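Local coordinates for protein SusD homolog (Bacteroides thetaiotaomicron, PDB 3EHM) that probably binds mucin O-glycans for a gut symbiont, as a helix-rich SusD-like outer-membrane lipoprotein, at residues 200-205 / 242-247; 215-220 / 456-461; 507-512 / 517-522. One frame throughout, in Å; residues are numbered along the deposited sequence.

How the contacts relate
Contacts 1 and 2 are mostly buried, whereas contact 3 lies at the surface. The first two share helix 197-215: contact 1 uses its early turns, and contact 2 the loop that follows its last residue, with centres about 24 Å apart. Contacts 2 and 3 touch each other, Ile218 lying against the backbone of Trp520 and Val522, and Arg458 against that of Trp521. The chemistry changes with place. Contact 1 pairs one small apolar meeting with a weak water link; contact 2 gathers an arginine, two rings and a water beside acidic partners; contact 3 relies on a threonine set against glycines. Each pair of segments has a bridging water.

Contact 1: residues 200-205 / 242-247; sequences WVKLAN and ISSEAK
Ser244 and Ala246 are the residues of 242-247 that meet helix 197-215, and they do so in different ways. The segment opens with a short 3-10 turn, in which Glu245 N donates to Ile242 O, and this turn brings Ser244 round to face Lys202. The lysine chain runs fully extended beyond CG and ends with NZ 3.7 Å from Ser244 OG, too far for a direct bond. A water spans the gap weakly, accepting from Lys202 NZ at 3.5 Å and lying 3.2 Å from Ser244 OG. A small hydroxyl suits this place, since it can also take a weak hydrogen bond from Asn199 ND2, one turn earlier on the helix. Glu245 sets out away from the helix. Its OE2 meets Lys247 NZ at 2.7 Å through the anti lone pair, and its OE1 pairs with Arg343, so the carboxylate is held through both oxygens. Ala246 then points back. Its CB sits before the fork of Leu203, 4.0 Å from CD1 and equally 4.0 Å from CD2. With CG anti to the backbone N (chi1 170°), Leu203 presents both branches to this single methyl, which is short enough to let the strand approach the helix. Tyr193 touches both Leu203 and Ala246, and its OH bonds to Ser244 O. The contact thus joins helix 197-215 to the two-stranded antiparallel sheet of 246-248 and 339-342: Ala246 bonds through its backbone to that second strand, while Leu203 also packs on Phe342 of strand 339-342 and on Ile131 of helix 116-140.

Contact 2: residues 215-220 / 456-461; sequences VHFIDE and YRRTGF
A water oxygen between the segments accepts from both, 2.8 Å from Arg458 NH1 and 3.1 Å from Phe217 N, so that the arginine reaches the loop backbone by one intermediary. Arg458 leaves its helix with CG anti to the backbone N and bends at chi3 (72°), which turns the guanidinium toward the loop. NH1 comes up at the edge of the Phe217 ring, near its plane and 3.6 Å from CD1, so the charge does not sit over the pi face; ring and guanidinium planes are 24° apart. Over one face of the ring, His216 CE1 sits above the centre, 3.4 Å from the plane. His216 NE2 lies 4.0 Å from Arg458 NH1, and Glu353 serves both residues, bonding to His216 NE2 and forming a salt bridge with Arg458 NH2. Glu455 is a second acidic partner of NH2, and the two carboxylates probably balance the arginine's buried charge. Thr459 CG2 covers one guanidinium face, while its OG1 accepts from Phe461 N at 3.0 Å in an ST turn. Gly460 ends the helix with positive phi (96°), a conformation that suits glycine. The contact ties the end of helix 449-459 to the bend between helices 197-215 and 220-231, with Asp219 as N-cap of the latter through Leu222 N; helix 429-445 adjoins both sides, Leu434 touching Phe217 and Ile438 touching Thr459.

Contact 3: residues 507-512 / 517-522; sequences TLLGGG and TKLWWV
Thr517 packs against Gly511 and Gly512, just past the Schellman motif that ends helix 505-509 with Gly510, of positive phi, as its C-prime residue. This is the tight part of the contact. Thr517 OG1 donates to Gly512 O at 2.6 Å, in the carbonyl plane and on a lone pair, with a C=O...donor angle of 141°. The torsion that sets OG1 beside the backbone N (chi1 -61°) places CG2 anti to that N, where it rests 4.0 Å from Gly511 CA. A CB on Gly511 would run into that methyl, so the bare backbone suits the close approach. A valine in place of Thr517 would keep the branched shape but is likely to leave Gly512 O without its hydroxyl mate and the glycine turn after the helix less firmly fixed. The rest of the contact is looser. Leu509 and Leu519 lie side by side, pointing the same way, and meet through one methyl each, CD2 to CD2 at 4.1 Å. Each leucine has further company, Leu509 on Pro142 and Leu519 on Arg457 of helix 449-459. On the solvent side Lys518 points away from the helix end, as befits a charged chain at an exposed position. Its backbone still takes part: one water donates to Leu509 O at 2.7 Å and to Lys518 O at 2.8 Å.

Contact 1: residues 200-205 / 242-247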
ATOM      1  N   TRP A 200      -9.404  10.902  14.304  1.00 14.96           N
ATOM      2  CA  TRP A 200     -10.128  10.304  13.190  1.00 15.35           C
ATOM      3  C   TRP A 200     -10.298  11.336  12.081  1.00 14.88           C
ATOM      4  O   TRP A 200     -10.250  11.002  10.896  1.00 12.83           O
ATOM      5  CB  TRP A 200     -11.494   9.781  13.639  1.00 15.64           C
ATOM      6  CG  TRP A 200     -11.417   8.402  14.210  1.00 16.05           C
ATOM      7  CD1 TRP A 200     -11.463   8.051  15.528  1.00 15.79           C
ATOM      8  CD2 TRP A 200     -11.220   7.185  13.477  1.00 13.94           C
ATOM      9  NE1 TRP A 200     -11.304   6.691  15.663  1.00 12.89           N
ATOM     10  CE2 TRP A 200     -11.153   6.135  14.419  1.00 14.49           C
ATOM     11  CE3 TRP A 200     -11.090   6.882  12.115  1.00 15.81           C
ATOM     12  CZ2 TRP A 200     -10.961   4.800  14.042  1.00 14.08           C
ATOM     13  CZ3 TRP A 200     -10.899   5.553  11.741  1.00 14.61           C
ATOM     14  CH2 TRP A 200     -10.837   4.530  12.703  1.00 13.69           C
ATOM     15  N   VAL A 201     -10.490  12.594  12.471  1.00 14.31           N
ATOM     16  CA  VAL A 201     -10.642  13.667  11.499  1.00 13.92           C
ATOM     17  C   VAL A 201      -9.329  13.848  10.744  1.00 14.15           C
ATOM     18  O   VAL A 201      -9.320  14.002   9.524  1.00 15.69           O
ATOM     19  CB  VAL A 201     -11.029  14.997  12.186  1.00 13.85           C
ATOM     20  CG1 VAL A 201     -10.890  16.152  11.207  1.00 13.36           C
ATOM     21  CG2 VAL A 201     -12.469  14.914  12.700  1.00 14.94           C
ATOM     22  N   LYS A 202      -8.217  13.823  11.469  1.00 14.47           N
ATOM     23  CA  LYS A 202      -6.914  13.972  10.838  1.00 12.98           C
ATOM     24  C   LYS A 202      -6.683  12.840   9.847  1.00 13.23           C
ATOM     25  O   LYS A 202      -6.143  13.058   8.766  1.00 15.22           O
ATOM     26  CB  LYS A 202      -5.808  13.980  11.891  1.00 13.37           C
ATOM     27  CG  LYS A 202      -5.845  15.206  12.795  1.00 13.94           C
ATOM     28  CD  LYS A 202      -4.678  15.207  13.761  1.00 17.84           C
ATOM     29  CE  LYS A 202      -4.647  16.494  14.566  1.00 23.78           C
ATOM     30  NZ  LYS A 202      -3.417  16.569  15.396  1.00 28.50           N
ATOM     31  N   LEU A 203      -7.095  11.630  10.212  1.00 12.89           N
ATOM     32  CA  LEU A 203      -6.925  10.495   9.317  1.00 13.00           C
ATOM     33  C   LEU A 203      -7.760  10.714   8.064  1.00 11.64           C
ATOM     34  O   LEU A 203      -7.300  10.454   6.954  1.00 11.83           O
ATOM     35  CB  LEU A 203      -7.341   9.191  10.006  1.00 13.77           C
ATOM     36  CG  LEU A 203      -7.440   7.959   9.098  1.00 15.50           C
ATOM     37  CD1 LEU A 203      -6.109   7.722   8.382  1.00 14.11           C
ATOM     38  CD2 LEU A 203      -7.825   6.747   9.929  1.00 14.41           C
ATOM     39  N   ALA A 204      -8.982  11.211   8.242  1.00 11.92           N
ATOM     40  CA  ALA A 204      -9.872  11.473   7.112  1.00 13.26           C
ATOM     41  C   ALA A 204      -9.288  12.511   6.154  1.00 12.52           C
ATOM     42  O   ALA A 204      -9.352  12.346   4.935  1.00 14.90           O
ATOM     43  CB  ALA A 204     -11.244  11.945   7.617  1.00 13.25           C
ATOM     44  N   ASN A 205      -8.735  13.589   6.706  1.00 12.98           N
ATOM     45  CA  ASN A 205      -8.145  14.639   5.882  1.00 14.72           C
ATOM     46  C   ASN A 205      -6.850  14.168   5.227  1.00 13.22           C
ATOM     47  O   ASN A 205      -6.490  14.630   4.146  1.00 15.50           O
ATOM     48  CB  ASN A 205      -7.851  15.893   6.711  1.00 13.31           C
ATOM     49  CG  ASN A 205      -9.100  16.663   7.076  1.00 15.87           C
ATOM     50  OD1 ASN A 205     -10.037  16.770   6.282  1.00 12.73           O
ATOM     51  ND2 ASN A 205      -9.110  17.226   8.279  1.00 16.05           N
ATOM     52  N   ILE A 242       3.928  11.694  14.747  1.00 18.42           N
ATOM     53  CA  ILE A 242       3.872  10.243  14.874  1.00 17.44           C
ATOM     54  C   ILE A 242       2.754   9.826  15.832  1.00 17.80           C
ATOM     55  O   ILE A 242       2.134   8.773  15.665  1.00 16.67           O
ATOM     56  CB  ILE A 242       5.226   9.683  15.359  1.00 17.43           C
ATOM     57  CG1 ILE A 242       6.314  10.003  14.322  1.00 18.30           C
ATOM     58  CG2 ILE A 242       5.129   8.178  15.569  1.00 17.14           C
ATOM     59  CD1 ILE A 242       7.722   9.623  14.757  1.00 19.55           C
ATOM     60  N   SER A 243       2.482  10.670  16.823  1.00 18.47           N
ATOM     61  CA  SER A 243       1.439  10.385  17.804  1.00 18.80           C
ATOM     62  C   SER A 243       0.039  10.321  17.186  1.00 19.05           C
ATOM     63  O   SER A 243      -0.889   9.805  17.806  1.00 18.87           O
ATOM     64  CB  SER A 243       1.466  11.438  18.919  1.00 19.14           C
ATOM     65  OG  SER A 243       1.251  12.740  18.401  1.00 22.39           O
ATOM     66  N   SER A 244      -0.112  10.841  15.970  1.00 17.78           N
ATOM     67  CA  SER A 244      -1.408  10.824  15.291  1.00 18.13           C
ATOM     68  C   SER A 244      -1.505   9.748  14.206  1.00 16.76           C
ATOM     69  O   SER A 244      -2.535   9.623  13.542  1.00 17.36           O
ATOM     70  CB  SER A 244      -1.697  12.190  14.665  1.00 18.94           C
ATOM     71  OG  SER A 244      -1.914  13.179  15.656  1.00 22.11           O
ATOM     72  N   GLU A 245      -0.441   8.971  14.029  1.00 15.84           N
ATOM     73  CA  GLU A 245      -0.433   7.933  13.003  1.00 14.38           C
ATOM     74  C   GLU A 245      -1.535   6.912  13.245  1.00 14.40           C
ATOM     75  O   GLU A 245      -1.910   6.647  14.389  1.00 12.32           O
ATOM     76  CB  GLU A 245       0.924   7.221  12.964  1.00 14.80           C
ATOM     77  CG  GLU A 245       1.174   6.276  14.130  1.00 16.04           C
ATOM     78  CD  GLU A 245       2.579   5.688  14.123  1.00 17.98           C
ATOM     79  OE1 GLU A 245       3.333   5.932  13.157  1.00 15.63           O
ATOM     80  OE2 GLU A 245       2.927   4.978  15.090  1.00 18.32           O
ATOM     81  N   ALA A 246      -2.050   6.340  12.163  1.00 13.52           N
ATOM     82  CA  ALA A 246      -3.104   5.340  12.265  1.00 15.21           C
ATOM     83  C   ALA A 246      -2.502   3.951  12.078  1.00 16.06           C
ATOM     84  O   ALA A 246      -2.035   3.608  10.991  1.00 15.13           O
ATOM     85  CB  ALA A 246      -4.174   5.592  11.211  1.00 13.03           C
ATOM     86  N   LYS A 247      -2.500   3.161  13.145  1.00 16.52           N
ATOM     87  CA  LYS A 247      -1.969   1.807  13.073  1.00 16.43           C
ATOM     88  C   LYS A 247      -2.788   0.885  13.961  1.00 16.27           C
ATOM     89  O   LYS A 247      -3.476   1.334  14.878  1.00 14.91           O
ATOM     90  CB  LYS A 247      -0.498   1.769  13.506  1.00 16.05           C
ATOM     91  CG  LYS A 247      -0.243   2.173  14.949  1.00 18.25           C
ATOM     92  CD  LYS A 247       1.228   1.983  15.310  1.00 19.75           C
ATOM     93  CE  LYS A 247       1.516   2.401  16.748  1.00 21.65           C
ATOM     94  NZ  LYS A 247       1.333   3.868  16.948  1.00 22.66           N
TER
HETATM   95  O   HOH W   1      -0.637  15.383  13.673  1.00 19.27           O

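Contact 2: residues 215-220 / 456-461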
ATOM      1  N   VAL A 215      -4.975  12.105  -7.893  1.00 14.20           N
ATOM      2  CA  VAL A 215      -5.668  12.541  -9.102  1.00 15.36           C
ATOM      3  C   VAL A 215      -5.137  13.796  -9.792  1.00 15.61           C
ATOM      4  O   VAL A 215      -5.557  14.097 -10.908  1.00 17.42           O
ATOM      5  CB  VAL A 215      -7.171  12.794  -8.827  1.00 16.09           C
ATOM      6  CG1 VAL A 215      -7.797  11.587  -8.139  1.00 16.98           C
ATOM      7  CG2 VAL A 215      -7.338  14.046  -7.977  1.00 15.62           C
ATOM      8  N   HIS A 216      -4.213  14.516  -9.166  1.00 15.98           N
ATOM      9  CA  HIS A 216      -3.731  15.758  -9.773  1.00 16.56           C
ATOM     10  C   HIS A 216      -3.205  15.664 -11.206  1.00 17.25           C
ATOM     11  O   HIS A 216      -3.391  16.599 -11.987  1.00 18.11           O
ATOM     12  CB  HIS A 216      -2.719  16.457  -8.841  1.00 16.37           C
ATOM     13  CG  HIS A 216      -1.289  16.060  -9.052  1.00 17.79           C
ATOM     14  ND1 HIS A 216      -0.483  16.661  -9.994  1.00 17.20           N
ATOM     15  CD2 HIS A 216      -0.506  15.171  -8.398  1.00 17.62           C
ATOM     16  CE1 HIS A 216       0.737  16.161  -9.910  1.00 19.04           C
ATOM     17  NE2 HIS A 216       0.751  15.255  -8.949  1.00 18.19           N
ATOM     18  N   PHE A 217      -2.580  14.549 -11.575  1.00 16.84           N
ATOM     19  CA  PHE A 217      -2.074  14.409 -12.938  1.00 17.77           C
ATOM     20  C   PHE A 217      -3.197  14.213 -13.959  1.00 19.55           C
ATOM     21  O   PHE A 217      -3.151  14.764 -15.060  1.00 20.30           O
ATOM     22  CB  PHE A 217      -1.086  13.238 -13.042  1.00 17.10           C
ATOM     23  CG  PHE A 217       0.329  13.599 -12.670  1.00 17.98           C
ATOM     24  CD1 PHE A 217       1.008  12.887 -11.688  1.00 17.07           C
ATOM     25  CD2 PHE A 217       0.980  14.659 -13.301  1.00 19.76           C
ATOM     26  CE1 PHE A 217       2.317  13.224 -11.331  1.00 18.10           C
ATOM     27  CE2 PHE A 217       2.289  15.005 -12.953  1.00 18.80           C
ATOM     28  CZ  PHE A 217       2.957  14.285 -11.966  1.00 17.98           C
ATOM     29  N   ILE A 218      -4.203  13.429 -13.589  1.00 19.78           N
ATOM     30  CA  ILE A 218      -5.328  13.145 -14.475  1.00 21.50           C
ATOM     31  C   ILE A 218      -6.420  14.207 -14.393  1.00 22.62           C
ATOM     32  O   ILE A 218      -7.047  14.537 -15.399  1.00 23.86           O
ATOM     33  CB  ILE A 218      -5.953  11.764 -14.148  1.00 22.00           C
ATOM     34  CG1 ILE A 218      -4.964  10.650 -14.494  1.00 23.32           C
ATOM     35  CG2 ILE A 218      -7.256  11.568 -14.930  1.00 23.48           C
ATOM     36  CD1 ILE A 218      -4.675  10.516 -15.983  1.00 26.62           C
ATOM     37  N   ASP A 219      -6.646  14.739 -13.196  1.00 22.05           N
ATOM     38  CA  ASP A 219      -7.675  15.754 -12.998  1.00 22.99           C
ATOM     39  C   ASP A 219      -7.236  16.778 -11.958  1.00 22.74           C
ATOM     40  O   ASP A 219      -7.625  16.703 -10.791  1.00 21.91           O
ATOM     41  CB  ASP A 219      -8.981  15.096 -12.544  1.00 22.83           C
ATOM     42  CG  ASP A 219     -10.192  15.985 -12.771  1.00 27.24           C
ATOM     43  OD1 ASP A 219     -10.114  17.195 -12.478  1.00 27.13           O
ATOM     44  OD2 ASP A 219     -11.229  15.465 -13.236  1.00 32.42           O
ATOM     45  N   GLU A 220      -6.430  17.742 -12.387  1.00 22.55           N
ATOM     46  CA  GLU A 220      -5.936  18.776 -11.487  1.00 23.69           C
ATOM     47  C   GLU A 220      -7.061  19.580 -10.829  1.00 24.44           C
ATOM     48  O   GLU A 220      -6.943  19.999  -9.674  1.00 25.18           O
ATOM     49  CB  GLU A 220      -4.996  19.712 -12.247  1.00 24.63           C
ATOM     50  CG  GLU A 220      -4.501  20.883 -11.425  1.00 28.40           C
ATOM     51  CD  GLU A 220      -3.459  21.706 -12.153  1.00 30.63           C
ATOM     52  OE1 GLU A 220      -3.635  21.957 -13.367  1.00 31.24           O
ATOM     53  OE2 GLU A 220      -2.469  22.110 -11.508  1.00 31.83           O
ATOM     54  N   TYR A 456       3.488   3.487  -7.555  1.00 11.83           N
ATOM     55  CA  TYR A 456       4.402   3.150  -8.642  1.00 11.79           C
ATOM     56  C   TYR A 456       3.640   3.174  -9.968  1.00 11.24           C
ATOM     57  O   TYR A 456       4.098   3.752 -10.953  1.00 12.14           O
ATOM     58  CB  TYR A 456       5.004   1.757  -8.453  1.00 12.61           C
ATOM     59  CG  TYR A 456       5.729   1.274  -9.691  1.00 11.83           C
ATOM     60  CD1 TYR A 456       6.998   1.757 -10.013  1.00 11.55           C
ATOM     61  CD2 TYR A 456       5.114   0.387 -10.581  1.00 12.31           C
ATOM     62  CE1 TYR A 456       7.640   1.374 -11.193  1.00 14.59           C
ATOM     63  CE2 TYR A 456       5.744  -0.003 -11.764  1.00 13.89           C
ATOM     64  CZ  TYR A 456       7.006   0.496 -12.062  1.00 15.59           C
ATOM     65  OH  TYR A 456       7.632   0.123 -13.227  1.00 16.64           O
ATOM     66  N   ARG A 457       2.481   2.531  -9.989  1.00 10.28           N
ATOM     67  CA  ARG A 457       1.660   2.485 -11.194  1.00 11.07           C
ATOM     68  C   ARG A 457       1.225   3.877 -11.643  1.00 11.97           C
ATOM     69  O   ARG A 457       1.140   4.154 -12.841  1.00 12.81           O
ATOM     70  CB  ARG A 457       0.428   1.610 -10.959  1.00 10.35           C
ATOM     71  CG  ARG A 457       0.724   0.115 -10.890  1.00 11.26           C
ATOM     72  CD  ARG A 457      -0.534  -0.666 -10.542  1.00 11.77           C
ATOM     73  NE  ARG A 457      -0.903  -0.502  -9.138  1.00 11.79           N
ATOM     74  CZ  ARG A 457      -2.108  -0.772  -8.648  1.00 12.59           C
ATOM     75  NH1 ARG A 457      -3.070  -1.211  -9.450  1.00 12.11           N
ATOM     76  NH2 ARG A 457      -2.353  -0.613  -7.355  1.00 12.68           N
ATOM     77  N   ARG A 458       0.956   4.758 -10.684  1.00 13.43           N
ATOM     78  CA  ARG A 458       0.530   6.116 -11.013  1.00 12.98           C
ATOM     79  C   ARG A 458       1.655   6.979 -11.578  1.00 13.45           C
ATOM     80  O   ARG A 458       1.467   7.669 -12.583  1.00 12.54           O
ATOM     81  CB  ARG A 458      -0.050   6.816  -9.775  1.00 13.68           C
ATOM     82  CG  ARG A 458      -0.392   8.295  -9.998  1.00 12.16           C
ATOM     83  CD  ARG A 458      -0.953   8.953  -8.735  1.00 15.42           C
ATOM     84  NE  ARG A 458       0.052   9.185  -7.693  1.00 11.67           N
ATOM     85  CZ  ARG A 458       0.812  10.272  -7.609  1.00 15.62           C
ATOM     86  NH1 ARG A 458       0.688  11.244  -8.507  1.00 12.46           N
ATOM     87  NH2 ARG A 458       1.692  10.395  -6.619  1.00 13.29           N
ATOM     88  N   THR A 459       2.823   6.915 -10.942  1.00 12.54           N
ATOM     89  CA  THR A 459       3.971   7.739 -11.326  1.00 12.37           C
ATOM     90  C   THR A 459       5.099   7.085 -12.114  1.00 13.45           C
ATOM     91  O   THR A 459       5.798   7.758 -12.875  1.00 14.68           O
ATOM     92  CB  THR A 459       4.622   8.357 -10.082  1.00 12.24           C
ATOM     93  OG1 THR A 459       5.309   7.332  -9.350  1.00 10.36           O
ATOM     94  CG2 THR A 459       3.563   8.982  -9.183  1.00 13.97           C
ATOM     95  N   GLY A 460       5.298   5.789 -11.916  1.00 12.71           N
ATOM     96  CA  GLY A 460       6.380   5.102 -12.598  1.00 13.03           C
ATOM     97  C   GLY A 460       7.589   5.038 -11.681  1.00 11.95           C
ATOM     98  O   GLY A 460       8.646   4.532 -12.060  1.00 11.58           O
ATOM     99  N   PHE A 461       7.429   5.548 -10.461  1.00 12.47           N
ATOM    100  CA  PHE A 461       8.512   5.548  -9.483  1.00 13.80           C
ATOM    101  C   PHE A 461       8.167   4.765  -8.213  1.00 13.60           C
ATOM    102  O   PHE A 461       7.006   4.660  -7.821  1.00 12.03           O
ATOM    103  CB  PHE A 461       8.873   6.982  -9.084  1.00 13.35           C
ATOM    104  CG  PHE A 461       9.199   7.879 -10.244  1.00 14.03           C
ATOM    105  CD1 PHE A 461      10.107   7.485 -11.225  1.00 14.25           C
ATOM    106  CD2 PHE A 461       8.629   9.146 -10.329  1.00 14.72           C
ATOM    107  CE1 PHE A 461      10.443   8.343 -12.275  1.00 11.28           C
ATOM    108  CE2 PHE A 461       8.959  10.012 -11.371  1.00 13.27           C
ATOM    109  CZ  PHE A 461       9.871   9.607 -12.347  1.00 14.05           C
TER
HETATM  110  O   HOH W   2      -1.569  12.247  -9.832  1.00 21.25           O

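Contact 3: residues 507-512 / 517-522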
ATOM      1  N   THR A 507     -16.081  -1.582 -20.160  1.00 19.41           N
ATOM      2  CA  THR A 507     -16.378  -0.228 -20.617  1.00 21.61           C
ATOM      3  C   THR A 507     -15.956   0.778 -19.539  1.00 20.23           C
ATOM      4  O   THR A 507     -15.419   1.844 -19.844  1.00 19.78           O
ATOM      5  CB  THR A 507     -17.883  -0.048 -20.915  1.00 23.37           C
ATOM      6  OG1 THR A 507     -18.292  -0.994 -21.914  1.00 24.98           O
ATOM      7  CG2 THR A 507     -18.159   1.358 -21.420  1.00 24.24           C
ATOM      8  N   LEU A 508     -16.191   0.434 -18.277  1.00 19.01           N
ATOM      9  CA  LEU A 508     -15.812   1.323 -17.187  1.00 18.81           C
ATOM     10  C   LEU A 508     -14.291   1.438 -17.101  1.00 17.84           C
ATOM     11  O   LEU A 508     -13.760   2.486 -16.740  1.00 18.19           O
ATOM     12  CB  LEU A 508     -16.379   0.809 -15.862  1.00 18.65           C
ATOM     13  CG  LEU A 508     -17.907   0.798 -15.774  1.00 18.61           C
ATOM     14  CD1 LEU A 508     -18.338   0.151 -14.471  1.00 20.62           C
ATOM     15  CD2 LEU A 508     -18.446   2.216 -15.875  1.00 16.61           C
ATOM     16  N   LEU A 509     -13.602   0.357 -17.450  1.00 17.83           N
ATOM     17  CA  LEU A 509     -12.144   0.313 -17.429  1.00 18.07           C
ATOM     18  C   LEU A 509     -11.536   0.995 -18.649  1.00 19.68           C
ATOM     19  O   LEU A 509     -10.435   1.544 -18.578  1.00 18.51           O
ATOM     20  CB  LEU A 509     -11.657  -1.138 -17.395  1.00 17.22           C
ATOM     21  CG  LEU A 509     -11.666  -1.932 -16.089  1.00 18.32           C
ATOM     22  CD1 LEU A 509     -11.524  -3.415 -16.405  1.00 17.88           C
ATOM     23  CD2 LEU A 509     -10.529  -1.457 -15.178  1.00 16.68           C
ATOM     24  N   GLY A 510     -12.257   0.962 -19.764  1.00 19.69           N
ATOM     25  CA  GLY A 510     -11.738   1.546 -20.987  1.00 20.36           C
ATOM     26  C   GLY A 510     -10.751   0.551 -21.565  1.00 20.45           C
ATOM     27  O   GLY A 510      -9.865   0.900 -22.349  1.00 21.06           O
ATOM     28  N   GLY A 511     -10.910  -0.705 -21.159  1.00 19.01           N
ATOM     29  CA  GLY A 511     -10.034  -1.762 -21.627  1.00 18.29           C
ATOM     30  C   GLY A 511     -10.519  -3.119 -21.158  1.00 16.95           C
ATOM     31  O   GLY A 511     -11.529  -3.216 -20.461  1.00 19.28           O
ATOM     32  N   GLY A 512      -9.802  -4.170 -21.534  1.00 15.73           N
ATOM     33  CA  GLY A 512     -10.202  -5.508 -21.135  1.00 15.80           C
ATOM     34  C   GLY A 512      -9.990  -5.743 -19.652  1.00 16.32           C
ATOM     35  O   GLY A 512      -9.130  -5.107 -19.031  1.00 14.09           O
ATOM     36  N   THR A 517      -4.392  -3.816 -18.148  1.00 18.59           N
ATOM     37  CA  THR A 517      -5.160  -2.590 -18.340  1.00 18.53           C
ATOM     38  C   THR A 517      -4.852  -1.517 -17.295  1.00 18.23           C
ATOM     39  O   THR A 517      -5.074  -1.709 -16.099  1.00 18.47           O
ATOM     40  CB  THR A 517      -6.663  -2.902 -18.345  1.00 18.03           C
ATOM     41  OG1 THR A 517      -6.947  -3.797 -19.427  1.00 19.73           O
ATOM     42  CG2 THR A 517      -7.482  -1.634 -18.511  1.00 17.40           C
ATOM     43  N   LYS A 518      -4.340  -0.381 -17.760  1.00 16.36           N
ATOM     44  CA  LYS A 518      -3.989   0.723 -16.874  1.00 16.74           C
ATOM     45  C   LYS A 518      -5.209   1.353 -16.216  1.00 16.82           C
ATOM     46  O   LYS A 518      -6.245   1.557 -16.853  1.00 16.83           O
ATOM     47  CB  LYS A 518      -3.216   1.798 -17.641  1.00 18.39           C
ATOM     48  CG  LYS A 518      -1.854   1.349 -18.149  1.00 18.79           C
ATOM     49  CD  LYS A 518      -1.157   2.487 -18.880  1.00 23.18           C
ATOM     50  CE  LYS A 518       0.182   2.048 -19.453  1.00 25.22           C
ATOM     51  NZ  LYS A 518       0.905   3.201 -20.049  1.00 28.75           N
ATOM     52  N   LEU A 519      -5.077   1.671 -14.935  1.00 15.67           N
ATOM     53  CA  LEU A 519      -6.177   2.276 -14.211  1.00 15.13           C
ATOM     54  C   LEU A 519      -6.302   3.760 -14.519  1.00 14.82           C
ATOM     55  O   LEU A 519      -5.434   4.349 -15.163  1.00 15.00           O
ATOM     56  CB  LEU A 519      -6.022   2.022 -12.710  1.00 15.18           C
ATOM     57  CG  LEU A 519      -6.136   0.524 -12.393  1.00 13.62           C
ATOM     58  CD1 LEU A 519      -5.957   0.273 -10.896  1.00 14.66           C
ATOM     59  CD2 LEU A 519      -7.500   0.018 -12.855  1.00 15.29           C
ATOM     60  N   TRP A 520      -7.395   4.349 -14.057  1.00 15.84           N
ATOM     61  CA  TRP A 520      -7.707   5.751 -14.302  1.00 16.20           C
ATOM     62  C   TRP A 520      -6.666   6.797 -13.910  1.00 16.30           C
ATOM     63  O   TRP A 520      -6.417   7.729 -14.679  1.00 15.44           O
ATOM     64  CB  TRP A 520      -9.040   6.092 -13.631  1.00 16.87           C
ATOM     65  CG  TRP A 520      -9.439   7.534 -13.768  1.00 19.99           C
ATOM     66  CD1 TRP A 520      -9.751   8.200 -14.922  1.00 19.77           C
ATOM     67  CD2 TRP A 520      -9.559   8.489 -12.708  1.00 19.60           C
ATOM     68  NE1 TRP A 520     -10.060   9.513 -14.643  1.00 21.28           N
ATOM     69  CE2 TRP A 520      -9.949   9.717 -13.292  1.00 19.80           C
ATOM     70  CE3 TRP A 520      -9.375   8.427 -11.321  1.00 19.92           C
ATOM     71  CZ2 TRP A 520     -10.159  10.872 -12.537  1.00 19.88           C
ATOM     72  CZ3 TRP A 520      -9.584   9.581 -10.567  1.00 21.10           C
ATOM     73  CH2 TRP A 520      -9.971  10.787 -11.180  1.00 20.66           C
ATOM     74  N   TRP A 521      -6.064   6.661 -12.729  1.00 14.76           N
ATOM     75  CA  TRP A 521      -5.084   7.651 -12.276  1.00 15.13           C
ATOM     76  C   TRP A 521      -3.662   7.561 -12.830  1.00 14.85           C
ATOM     77  O   TRP A 521      -2.800   8.352 -12.441  1.00 15.76           O
ATOM     78  CB  TRP A 521      -5.030   7.695 -10.740  1.00 13.31           C
ATOM     79  CG  TRP A 521      -5.203   6.368 -10.040  1.00 13.32           C
ATOM     80  CD1 TRP A 521      -6.223   6.014  -9.198  1.00 15.17           C
ATOM     81  CD2 TRP A 521      -4.330   5.235 -10.106  1.00 12.89           C
ATOM     82  NE1 TRP A 521      -6.039   4.732  -8.739  1.00 13.19           N
ATOM     83  CE2 TRP A 521      -4.886   4.228  -9.279  1.00 13.75           C
ATOM     84  CE3 TRP A 521      -3.131   4.969 -10.783  1.00 14.31           C
ATOM     85  CZ2 TRP A 521      -4.283   2.974  -9.113  1.00 11.81           C
ATOM     86  CZ3 TRP A 521      -2.530   3.719 -10.616  1.00 11.54           C
ATOM     87  CH2 TRP A 521      -3.110   2.738  -9.786  1.00 12.55           C
ATOM     88  N   VAL A 522      -3.404   6.625 -13.739  1.00 14.52           N
ATOM     89  CA  VAL A 522      -2.057   6.511 -14.292  1.00 14.33           C
ATOM     90  C   VAL A 522      -1.774   7.766 -15.106  1.00 15.92           C
ATOM     91  O   VAL A 522      -2.516   8.088 -16.032  1.00 15.18           O
ATOM     92  CB  VAL A 522      -1.912   5.274 -15.198  1.00 16.11           C
ATOM     93  CG1 VAL A 522      -0.513   5.252 -15.825  1.00 15.13           C
ATOM     94  CG2 VAL A 522      -2.142   4.009 -14.387  1.00 12.70           C
TER
HETATM   95  O   HOH W   3      -8.993   1.946 -16.381  1.00 19.85           O